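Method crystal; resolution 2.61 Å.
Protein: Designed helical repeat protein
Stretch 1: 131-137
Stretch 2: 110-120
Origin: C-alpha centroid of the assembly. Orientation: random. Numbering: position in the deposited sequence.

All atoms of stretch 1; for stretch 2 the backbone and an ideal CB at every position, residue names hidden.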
# COMPACT_ATOMS: atom_id res chain seq x y z
N GLU A 131 15.11 -0.22 -2.21
CA GLU A 131 14.25 0.58 -3.07
C GLU A 131 12.89 0.83 -2.44
O GLU A 131 12.35 1.93 -2.52
CB GLU A 131 14.08 -0.11 -4.43
CG GLU A 131 15.38 -0.29 -5.19
CD GLU A 131 15.16 -0.94 -6.54
OE1 GLU A 131 14.03 -1.38 -6.81
OE2 GLU A 131 16.13 -1.00 -7.33
N ALA A 132 12.34 -0.21 -1.82
CA ALA A 132 11.05 -0.10 -1.15
C ALA A 132 11.11 0.92 -0.03
O ALA A 132 10.29 1.84 0.05
CB ALA A 132 10.63 -1.45 -0.61
N ALA A 133 12.10 0.76 0.85
CA ALA A 133 12.31 1.68 1.96
C ALA A 133 12.47 3.11 1.46
O ALA A 133 11.87 4.05 1.99
CB ALA A 133 13.53 1.26 2.75
N ARG A 134 13.28 3.26 0.42
CA ARG A 134 13.57 4.56 -0.17
C ARG A 134 12.29 5.18 -0.73
O ARG A 134 12.03 6.37 -0.54
CB ARG A 134 14.63 4.42 -1.26
CG ARG A 134 15.30 5.71 -1.68
CD ARG A 134 16.42 5.43 -2.67
NE ARG A 134 16.76 6.60 -3.47
CZ ARG A 134 17.53 6.57 -4.55
NH1 ARG A 134 18.06 5.42 -4.96
NH2 ARG A 134 17.79 7.68 -5.22
N SER A 135 11.50 4.37 -1.43
CA SER A 135 10.22 4.81 -1.96
C SER A 135 9.31 5.29 -0.83
O SER A 135 8.72 6.37 -0.91
CB SER A 135 9.53 3.69 -2.73
OG SER A 135 10.34 3.23 -3.80
N PHE A 136 9.21 4.48 0.22
CA PHE A 136 8.42 4.82 1.40
C PHE A 136 8.84 6.17 1.98
O PHE A 136 8.04 7.11 2.07
CB PHE A 136 8.57 3.72 2.45
CG PHE A 136 7.57 3.80 3.57
CD1 PHE A 136 7.69 4.76 4.57
CD2 PHE A 136 6.52 2.91 3.65
CE1 PHE A 136 6.78 4.82 5.61
CE2 PHE A 136 5.60 2.97 4.68
CZ PHE A 136 5.73 3.93 5.66
N CYS A 137 10.11 6.25 2.38
CA CYS A 137 10.63 7.46 2.99
C CYS A 137 10.40 8.66 2.08
O CYS A 137 9.85 9.68 2.50
CB CYS A 137 12.12 7.30 3.30
SG CYS A 137 12.80 8.65 4.30
N UNK A 110 1.13 3.30 13.54
CA UNK A 110 0.68 3.21 12.16
C UNK A 110 1.87 3.28 11.21
O UNK A 110 1.89 2.60 10.19
CB UNK A 110 -0.32 4.32 11.85
N UNK A 111 2.87 4.08 11.57
CA UNK A 111 4.07 4.23 10.74
C UNK A 111 4.86 2.93 10.69
O UNK A 111 5.30 2.50 9.62
CB UNK A 111 4.95 5.36 11.27
N UNK A 112 5.05 2.31 11.85
CA UNK A 112 5.72 1.02 11.92
C UNK A 112 4.94 -0.02 11.11
O UNK A 112 5.53 -0.78 10.34
CB UNK A 112 5.87 0.57 13.37
N UNK A 113 3.63 -0.04 11.31
CA UNK A 113 2.75 -0.92 10.54
C UNK A 113 2.95 -0.70 9.05
O UNK A 113 3.11 -1.66 8.29
CB UNK A 113 1.29 -0.69 10.92
N UNK A 114 2.96 0.56 8.64
CA UNK A 114 3.10 0.92 7.23
C UNK A 114 4.44 0.45 6.68
O UNK A 114 4.51 -0.16 5.62
CB UNK A 114 2.96 2.43 7.05
N UNK A 115 5.51 0.74 7.42
CA UNK A 115 6.84 0.32 7.03
C UNK A 115 6.91 -1.19 6.85
O UNK A 115 7.31 -1.70 5.79
CB UNK A 115 7.87 0.78 8.07
N UNK A 116 6.50 -1.91 7.89
CA UNK A 116 6.51 -3.36 7.87
C UNK A 116 5.71 -3.86 6.67
O UNK A 116 6.18 -4.72 5.91
CB UNK A 116 5.95 -3.92 9.17
N UNK A 117 4.52 -3.30 6.49
CA UNK A 117 3.65 -3.66 5.38
C UNK A 117 4.37 -3.49 4.05
O UNK A 117 4.54 -4.46 3.30
CB UNK A 117 2.37 -2.81 5.40
N UNK A 118 4.78 -2.26 3.76
CA UNK A 118 5.51 -1.95 2.54
C UNK A 118 6.64 -2.94 2.29
O UNK A 118 6.70 -3.58 1.24
CB UNK A 118 6.07 -0.53 2.61
N UNK A 119 7.53 -3.08 3.27
CA UNK A 119 8.67 -3.97 3.12
C UNK A 119 8.24 -5.41 2.91
O UNK A 119 8.91 -6.17 2.20
CB UNK A 119 9.58 -3.87 4.35
N UNK A 120 7.13 -5.81 3.52
CA UNK A 120 6.59 -7.15 3.29
C UNK A 120 6.11 -7.30 1.85
O UNK A 120 6.37 -8.33 1.21
CB UNK A 120 5.44 -7.44 4.26

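Both stretches are helical, and their axes approach to 9.3 Å with 140° between their N-to-C directions, so the two helices run roughly antiparallel. Stretch 1 offers F136 and the small A132 and A133 on the near side; its charged residues, E131 and R134, lie out of reach.

Position 110 has helical angles (-53/-36) and no atom of stretch 1 within 5.5 Å of its ideal CB. Stretch 1 therefore sets no preference, polar or apolar; the residue is V110.

At 111 the CB points sideways and again has no atom of stretch 1 within 5.5 Å of its ideal position, so stretch 1 would allow many residues. A111 is deposited, and its contribution is backbone: its O lies 4.2 Å from F136 CZ.

Positions 112 and 113 direct CA-to-CB away from stretch 1, which leaves polar and apolar side chains equally possible. They are K112 and I113.

Position 114 is far more restrictive. Its CB points toward stretch 1, and the ideal CB is already 3.4 Å from F136 CZ, a tight approach that favours a small residue, alanine or glycine. A114 fits: its actual CB is 3.5 Å from F136 CZ, while its backbone C is 3.4 Å from F136 CE2.

At 115 the CB points sideways, 4.5 Å from F136 CZ, so the demand is looser; small or modest apolar residues would suit. A115 keeps the CB contact at 4.5 Å, and its N lies 3.5 Å from F136 CE2.

Position 116 points away and 117 sideways; neither has an atom of stretch 1 within 5.5 Å of its ideal CB. Stretch 1 would accept polar or apolar residues alike; they are K116 and A117.

Position 118 points toward stretch 1, its ideal CB 3.6 Å from F136 CD2 and 5.5 Å from A132 O. A compact apolar or sulfur-bearing side chain would suit this site. C118 places CB 3.6 Å from F136 CD2, at the ring edge. With chi1 t, its SG lies 4.0 Å from A132 CB and 5.2 Å from the F136 ring centroid, 77° off the normal. C118 is also bonded covalently to a group elsewhere in the structure. Together with 111, 114 and 115, it forms the hole that receives the F136 side chain.

At 119 the CB points sideways with no stretch 1 atom near its ideal position, yet the CA is only 6.2 Å from A132 CA. A longer apolar chain could bend back towards the alanines. L119 does so: CD2 reaches 4.2 Å from A132 CB and 4.4 Å from A133 CB.

Position 120 is out of reach, so stretch 1 permits polar or apolar residues; E120 makes no contact with it.

Stretch 2, residues 110-120: VAKIAAKACLE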
# COMPACT_ATOMS: atom_id res chain seq x y z
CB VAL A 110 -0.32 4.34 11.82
CG1 VAL A 110 -0.74 4.28 10.36
CG2 VAL A 110 -1.54 4.25 12.72
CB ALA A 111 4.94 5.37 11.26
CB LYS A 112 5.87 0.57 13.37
CG LYS A 112 6.52 -0.80 13.54
CD LYS A 112 6.73 -1.13 15.00
CE LYS A 112 7.30 -2.53 15.17
NZ LYS A 112 7.51 -2.86 16.61
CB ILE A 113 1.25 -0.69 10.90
CG1 ILE A 113 0.98 -0.98 12.38
CG2 ILE A 113 0.33 -1.53 10.01
CD1 ILE A 113 1.22 -2.42 12.80
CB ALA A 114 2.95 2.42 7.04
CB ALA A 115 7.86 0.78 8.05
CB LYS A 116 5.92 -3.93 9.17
CG LYS A 116 6.67 -5.14 9.72
CD LYS A 116 6.04 -5.66 11.01
CE LYS A 116 6.33 -4.77 12.22
NZ LYS A 116 7.71 -4.97 12.76
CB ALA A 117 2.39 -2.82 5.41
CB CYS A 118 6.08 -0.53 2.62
SG CYS A 118 7.34 -0.19 1.38
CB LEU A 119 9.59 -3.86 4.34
CG LEU A 119 10.41 -2.57 4.40
CD1 LEU A 119 11.02 -2.38 5.79
CD2 LEU A 119 11.51 -2.57 3.34
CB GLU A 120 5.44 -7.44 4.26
CG GLU A 120 5.00 -8.89 4.26
CD GLU A 120 5.97 -9.81 4.97
OE1 GLU A 120 6.25 -9.58 6.17
OE2 GLU A 120 6.47 -10.76 4.33
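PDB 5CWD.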